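Local coordinates for protein 6-phospho-beta-glucosidase BglT (PDB 1UP7) that hydrolyses cellobiose 6'-phosphate to glucose 6-phosphate and glucose, using NAD(+) and a manganese ion as cofactors, at residues 10-16 / 43-47; 383-387 / 399-403. All coordinates share one frame; numbering follows the deposited sequence.

Interaction 1. Residues 10-16 / 43-47. With NAD (nicotinamide-adenine-dinucleotide), chain I.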
loop_
_atom_site.group_PDB
_atom_site.type_symbol
_atom_site.label_atom_id
_atom_site.label_comp_id
_atom_site.label_asym_id
_atom_site.label_seq_id
_atom_site.Cartn_x
_atom_site.Cartn_y
_atom_site.Cartn_z
ATOM N N GLY A 10 -31.337 -20.415 -19.546
ATOM C CA GLY A 10 -31.459 -20.768 -20.943
ATOM C C GLY A 10 -32.648 -20.142 -21.655
ATOM O O GLY A 10 -32.627 -19.945 -22.876
ATOM N N GLY A 11 -33.691 -19.816 -20.906
ATOM C CA GLY A 11 -34.847 -19.168 -21.490
ATOM C C GLY A 11 -34.670 -17.703 -21.845
ATOM O O GLY A 11 -35.609 -17.112 -22.365
ATOM N N SER A 12 -33.503 -17.100 -21.572
ATOM C CA SER A 12 -33.257 -15.720 -21.987
ATOM C C SER A 12 -33.470 -15.542 -23.489
ATOM O O SER A 12 -33.135 -16.403 -24.302
ATOM C CB SER A 12 -31.848 -15.217 -21.635
ATOM O OG SER A 12 -31.548 -14.068 -22.410
ATOM N N SER A 13 -34.030 -14.399 -23.857
ATOM C CA SER A 13 -34.216 -14.105 -25.274
ATOM C C SER A 13 -32.912 -13.807 -26.009
ATOM O O SER A 13 -32.916 -13.790 -27.240
ATOM C CB SER A 13 -35.292 -13.047 -25.525
ATOM O OG SER A 13 -34.870 -11.770 -25.095
ATOM N N TYR A 14 -31.805 -13.642 -25.276
ATOM C CA TYR A 14 -30.484 -13.488 -25.905
ATOM C C TYR A 14 -29.776 -14.819 -26.207
ATOM O O TYR A 14 -28.728 -14.819 -26.901
ATOM C CB TYR A 14 -29.515 -12.647 -25.048
ATOM C CG TYR A 14 -29.906 -11.230 -24.747
ATOM C CD1 TYR A 14 -29.822 -10.219 -25.715
ATOM C CD2 TYR A 14 -30.324 -10.879 -23.461
ATOM C CE1 TYR A 14 -30.176 -8.890 -25.391
ATOM C CE2 TYR A 14 -30.676 -9.577 -23.137
ATOM C CZ TYR A 14 -30.593 -8.590 -24.097
ATOM O OH TYR A 14 -30.932 -7.307 -23.711
ATOM N N THR A 15 -30.321 -15.924 -25.677
ATOM C CA THR A 15 -29.699 -17.248 -25.829
ATOM C C THR A 15 -29.280 -17.578 -27.293
ATOM O O THR A 15 -28.168 -18.032 -27.509
ATOM C CB THR A 15 -30.612 -18.330 -25.212
ATOM O OG1 THR A 15 -30.503 -18.273 -23.785
ATOM C CG2 THR A 15 -30.151 -19.733 -25.577
ATOM N N PRO A 16 -30.143 -17.317 -28.285
ATOM C CA PRO A 16 -29.797 -17.591 -29.682
ATOM C C PRO A 16 -28.517 -16.876 -30.094
ATOM O O PRO A 16 -27.692 -17.468 -30.782
ATOM C CB PRO A 16 -30.993 -17.022 -30.467
ATOM C CG PRO A 16 -32.129 -17.074 -29.502
ATOM C CD PRO A 16 -31.490 -16.703 -28.193
ATOM N N LYS A 43 -40.741 -21.885 -21.073
ATOM C CA LYS A 43 -40.133 -20.781 -21.796
ATOM C C LYS A 43 -38.800 -21.225 -22.409
ATOM O O LYS A 43 -38.533 -20.956 -23.579
ATOM C CB LYS A 43 -39.959 -19.583 -20.886
ATOM C CG LYS A 43 -39.608 -18.290 -21.612
ATOM C CD LYS A 43 -38.585 -17.529 -20.802
ATOM C CE LYS A 43 -38.952 -16.079 -20.528
ATOM N NZ LYS A 43 -37.645 -15.272 -20.441
ATOM N N GLN A 44 -37.979 -21.919 -21.632
ATOM C CA GLN A 44 -36.688 -22.355 -22.120
ATOM C C GLN A 44 -36.805 -23.332 -23.312
ATOM O O GLN A 44 -35.999 -23.281 -24.255
ATOM C CB GLN A 44 -35.879 -22.954 -21.002
ATOM C CG GLN A 44 -34.653 -23.626 -21.492
ATOM C CD GLN A 44 -33.760 -24.046 -20.380
ATOM O OE1 GLN A 44 -32.750 -23.401 -20.118
ATOM N NE2 GLN A 44 -34.123 -25.113 -19.708
ATOM N N LYS A 45 -37.817 -24.193 -23.277
ATOM C CA LYS A 45 -37.993 -25.218 -24.296
ATOM C C LYS A 45 -38.197 -24.608 -25.693
ATOM O O LYS A 45 -37.646 -25.101 -26.678
ATOM C CB LYS A 45 -39.155 -26.138 -23.924
ATOM C CG LYS A 45 -39.695 -27.012 -25.051
ATOM C CD LYS A 45 -38.844 -28.275 -25.216
ATOM C CE LYS A 45 -39.556 -29.299 -26.120
ATOM N NZ LYS A 45 -38.560 -30.184 -26.807
ATOM N N ILE A 46 -38.982 -23.534 -25.773
ATOM C CA ILE A 46 -39.168 -22.814 -27.033
ATOM C C ILE A 46 -37.830 -22.269 -27.533
ATOM O O ILE A 46 -37.481 -22.459 -28.696
ATOM C CB ILE A 46 -40.209 -21.662 -26.902
ATOM C CG1 ILE A 46 -41.638 -22.212 -26.824
ATOM C CG2 ILE A 46 -40.098 -20.660 -28.063
ATOM C CD1 ILE A 46 -42.539 -21.359 -25.889
ATOM N N VAL A 47 -37.078 -21.626 -26.652
ATOM C CA VAL A 47 -35.801 -21.054 -27.026
ATOM C C VAL A 47 -34.783 -22.123 -27.439
ATOM O O VAL A 47 -34.115 -21.964 -28.460
ATOM C CB VAL A 47 -35.252 -20.137 -25.909
ATOM C CG1 VAL A 47 -33.911 -19.559 -26.318
ATOM C CG2 VAL A 47 -36.252 -19.040 -25.589
HETATM P PA NAD I . -34.646 -12.552 -18.537
HETATM O O1A NAD I . -35.758 -11.995 -17.742
HETATM O O2A NAD I . -35.030 -13.095 -19.931
HETATM O O5B NAD I . -34.041 -13.735 -17.611
HETATM C C5B NAD I . -33.297 -14.770 -18.200
HETATM C C4B NAD I . -33.804 -16.123 -17.721
HETATM O O4B NAD I . -33.434 -16.344 -16.362
HETATM C C3B NAD I . -35.315 -16.310 -17.788
HETATM O O3B NAD I . -35.583 -17.366 -18.698
HETATM C C2B NAD I . -35.725 -16.688 -16.363
HETATM O O2B NAD I . -36.716 -17.695 -16.338
HETATM C C1B NAD I . -34.415 -17.238 -15.827
HETATM N N9A NAD I . -34.291 -17.249 -14.373
HETATM C C8A NAD I . -34.784 -16.365 -13.432
HETATM N N7A NAD I . -34.354 -16.802 -12.228
HETATM C C5A NAD I . -33.571 -17.887 -12.377
HETATM C C6A NAD I . -32.900 -18.721 -11.491
HETATM N N6A NAD I . -32.928 -18.515 -10.179
HETATM N N1A NAD I . -32.185 -19.803 -11.991
HETATM C C2A NAD I . -32.157 -20.059 -13.351
HETATM N N3A NAD I . -32.850 -19.243 -14.213
HETATM C C4A NAD I . -33.539 -18.186 -13.729
HETATM O O3 NAD I . -33.565 -11.367 -18.664
HETATM P PN NAD I . -32.394 -11.186 -19.742
HETATM O O1N NAD I . -32.724 -9.893 -20.393
HETATM O O2N NAD I . -32.149 -12.364 -20.545
HETATM O O5D NAD I . -31.071 -11.036 -18.856
HETATM C C5D NAD I . -30.718 -11.891 -17.784
HETATM C C4D NAD I . -29.664 -11.170 -16.929
HETATM O O4D NAD I . -28.474 -10.868 -17.656
HETATM C C3D NAD I . -30.169 -9.834 -16.404
HETATM O O3D NAD I . -29.707 -9.749 -15.090
HETATM C C2D NAD I . -29.497 -8.788 -17.288
HETATM O O2D NAD I . -29.277 -7.531 -16.671
HETATM C C1D NAD I . -28.225 -9.461 -17.750
HETATM N N1N NAD I . -28.027 -9.242 -19.185
HETATM C C2N NAD I . -27.826 -10.385 -19.927
HETATM C C3N NAD I . -27.626 -10.333 -21.284
HETATM C C7N NAD I . -27.432 -11.629 -22.036
HETATM O O7N NAD I . -26.430 -11.796 -23.022
HETATM N N7N NAD I . -28.241 -12.656 -21.736
HETATM C C4N NAD I . -27.634 -9.073 -21.888
HETATM C C5N NAD I . -27.831 -7.890 -21.147
HETATM C C6N NAD I . -28.030 -7.993 -19.770
#
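In the glycine-rich dinucleotide-binding turn of the Rossmann fold, Gly-10 and Gly-11 lie directly on helix 41-55, with the CA atoms of Gly-11 and Gln-44 only 3.7 Å apart. A side chain would probably not fit here: a CB on Gly-10 would run into Gln-44 OE1, and one on Gly-11 would meet the Lys-43 chain and O3B of the NAD ribose. Lys-43 bends along its length so that NZ reaches both Gly-11 O and NAD O3B, each a weak hydrogen bond of 3.4 Å. The turn itself is tightened by Thr-15 OG1, which donates to Gly-10 O at 2.9 Å from well above the carbonyl plane. Ser-12 OG, anti to its own nitrogen (chi1 162°), accepts from Tyr-14 N as a cap and gives a 2.6 Å bond to the pyrophosphate oxygen O2N of NAD. NAD C4N, in the nicotinamide, lies over one face of the Tyr-14 ring, 3.3 Å above its plane and offset toward the rim of the tyrosine. Replacing Tyr-14 with an alanine would probably leave this side of the nicotinamide uncovered and let it shift. Val-47 CG1 packs 3.7 Å from Thr-15 CB, and the same methyl meets Pro-16 CD. Around this core, Phe-36 of strand 33-37 touches Thr-15 and Gln-44, while Phe-275 of helix 263-278 covers Ser-13, Lys-43 and Val-47.

Interaction 2. Residues 383-387 / 399-403; sequences ALKAL and AKDLL
Leu-384 and Leu-403 form the centre of a crosswise helix-loop-helix pair near the C terminus, where helices 380-389 and 396-409 are joined by a short loop. The axes of the two short segments approach to 10.1 Å at 111°, and the interface is made of aliphatic groups. Leu-403 points at the other helix and extends with CG anti to its backbone N (chi1 -177°), which drives the branch between the side chains of that helix. Its CB touches both Leu-384 CD1 and Leu-387 CD2, while its two end methyls reach further, both meeting the CB of Ala-383. Leu-384 starts off at a tangent to helix 396-409 and turns in at its end, with a first torsion of -126° that is far from a staggered value. The branch thus splits its work: CD1 comes up to Leu-403 CD2 at 3.6 Å, and CD2 lies 4.1 Å from CG of Lys-400, crossing that chain at a slant. Leu-387, one turn on, points across the interface and makes its closest approaches through CD2, touching Leu-402 CD2 at 4.2 Å besides Leu-403. Phe-112 of helix 109-131 closes over Ala-383 and Leu-387. A second subunit packs against the pair: Lys-400 makes a cation-pi contact with Trp-231 of that subunit, and Lys-385 a salt bridge with its Asp-354. Leu-384 CD1 also rests 3.6 Å from Ala-399 O, a carbonyl already engaged by Leu-403 N within its own helix.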
loop_
_atom_site.group_PDB
_atom_site.type_symbol
_atom_site.label_atom_id
_atom_site.label_comp_id
_atom_site.label_asym_id
_atom_site.label_seq_id
_atom_site.Cartn_x
_atom_site.Cartn_y
_atom_site.Cartn_z
ATOM N N ALA A 383 -28.506 -2.208 5.859
ATOM C CA ALA A 383 -29.034 -1.936 4.523
ATOM C C ALA A 383 -29.384 -0.452 4.376
ATOM O O ALA A 383 -29.115 0.153 3.333
ATOM C CB ALA A 383 -30.239 -2.821 4.208
ATOM N N LEU A 384 -29.949 0.132 5.433
ATOM C CA LEU A 384 -30.196 1.582 5.481
ATOM C C LEU A 384 -28.888 2.363 5.273
ATOM O O LEU A 384 -28.837 3.294 4.498
ATOM C CB LEU A 384 -30.755 1.948 6.850
ATOM C CG LEU A 384 -32.043 2.718 7.056
ATOM C CD1 LEU A 384 -33.126 2.491 5.962
ATOM C CD2 LEU A 384 -32.566 2.385 8.479
ATOM N N LYS A 385 -27.842 1.946 5.973
ATOM C CA LYS A 385 -26.535 2.520 5.851
ATOM C C LYS A 385 -25.987 2.379 4.429
ATOM O O LYS A 385 -25.446 3.358 3.895
ATOM C CB LYS A 385 -25.582 1.888 6.871
ATOM C CG LYS A 385 -24.186 2.457 6.959
ATOM C CD LYS A 385 -23.432 1.595 7.978
ATOM C CE LYS A 385 -22.016 2.102 8.126
ATOM N NZ LYS A 385 -21.245 1.411 9.146
ATOM N N ALA A 386 -26.143 1.206 3.808
ATOM C CA ALA A 386 -25.709 1.039 2.408
ATOM C C ALA A 386 -26.478 1.970 1.477
ATOM O O ALA A 386 -25.895 2.667 0.632
ATOM C CB ALA A 386 -25.853 -0.388 1.942
ATOM N N LEU A 387 -27.791 2.013 1.664
ATOM C CA LEU A 387 -28.661 2.802 0.824
ATOM C C LEU A 387 -28.312 4.293 0.887
ATOM O O LEU A 387 -28.238 4.977 -0.157
ATOM C CB LEU A 387 -30.096 2.515 1.237
ATOM C CG LEU A 387 -31.273 2.727 0.309
ATOM C CD1 LEU A 387 -31.086 2.198 -1.152
ATOM C CD2 LEU A 387 -32.516 2.113 0.985
ATOM N N ALA A 399 -35.090 7.491 3.475
ATOM C CA ALA A 399 -34.392 6.205 3.453
ATOM C C ALA A 399 -35.198 5.055 4.070
ATOM O O ALA A 399 -35.258 3.968 3.512
ATOM C CB ALA A 399 -32.967 6.319 4.044
ATOM N N LYS A 400 -35.859 5.310 5.187
ATOM C CA LYS A 400 -36.599 4.249 5.849
ATOM C C LYS A 400 -37.784 3.756 5.068
ATOM O O LYS A 400 -37.961 2.534 4.932
ATOM C CB LYS A 400 -37.061 4.693 7.235
ATOM C CG LYS A 400 -36.349 3.970 8.314
ATOM C CD LYS A 400 -36.574 4.687 9.615
ATOM C CE LYS A 400 -36.790 3.680 10.720
ATOM N NZ LYS A 400 -37.195 2.378 10.142
ATOM N N ASP A 401 -38.619 4.680 4.602
ATOM C CA ASP A 401 -39.792 4.283 3.830
ATOM C C ASP A 401 -39.358 3.573 2.549
ATOM O O ASP A 401 -39.951 2.567 2.182
ATOM C CB ASP A 401 -40.693 5.485 3.508
ATOM C CG ASP A 401 -41.438 5.997 4.716
ATOM O OD1 ASP A 401 -41.670 5.218 5.650
ATOM O OD2 ASP A 401 -41.843 7.170 4.819
ATOM N N LEU A 402 -38.328 4.090 1.895
ATOM C CA LEU A 402 -37.843 3.479 0.656
ATOM C C LEU A 402 -37.405 2.017 0.898
ATOM O O LEU A 402 -37.824 1.092 0.155
ATOM C CB LEU A 402 -36.688 4.296 0.021
ATOM C CG LEU A 402 -35.960 3.676 -1.172
ATOM C CD1 LEU A 402 -36.942 3.437 -2.304
ATOM C CD2 LEU A 402 -34.757 4.555 -1.631
ATOM N N LEU A 403 -36.568 1.814 1.928
ATOM C CA LEU A 403 -36.108 0.461 2.268
ATOM C C LEU A 403 -37.270 -0.491 2.540
ATOM O O LEU A 403 -37.259 -1.624 2.083
ATOM C CB LEU A 403 -35.102 0.437 3.439
ATOM C CG LEU A 403 -34.516 -0.971 3.813
ATOM C CD1 LEU A 403 -33.759 -1.709 2.685
ATOM C CD2 LEU A 403 -33.637 -0.946 5.046
#

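From the N terminus, interaction 1 comes first: it brings the turn after strand 4-8 against helix 41-55 and closes a loop holding the rest of helix 15-25 and strand 33-37, which with strand 4-8 make the first beta-alpha-beta unit of the parallel sheet. Interaction 2 opens only much later and spans just 11 residues, pairing neighbouring helices at the C-terminal end. The two loops therefore follow in series, neither nested nor crossed, with centres about 35 Å apart. Helix 109-131 runs between their surroundings: its Tyr-125 is hydrogen-bonded to the NAD gripped at 10-16 / 43-47, and its Phe-112 packs on 383-387, where the C-terminal helices meet a second subunit.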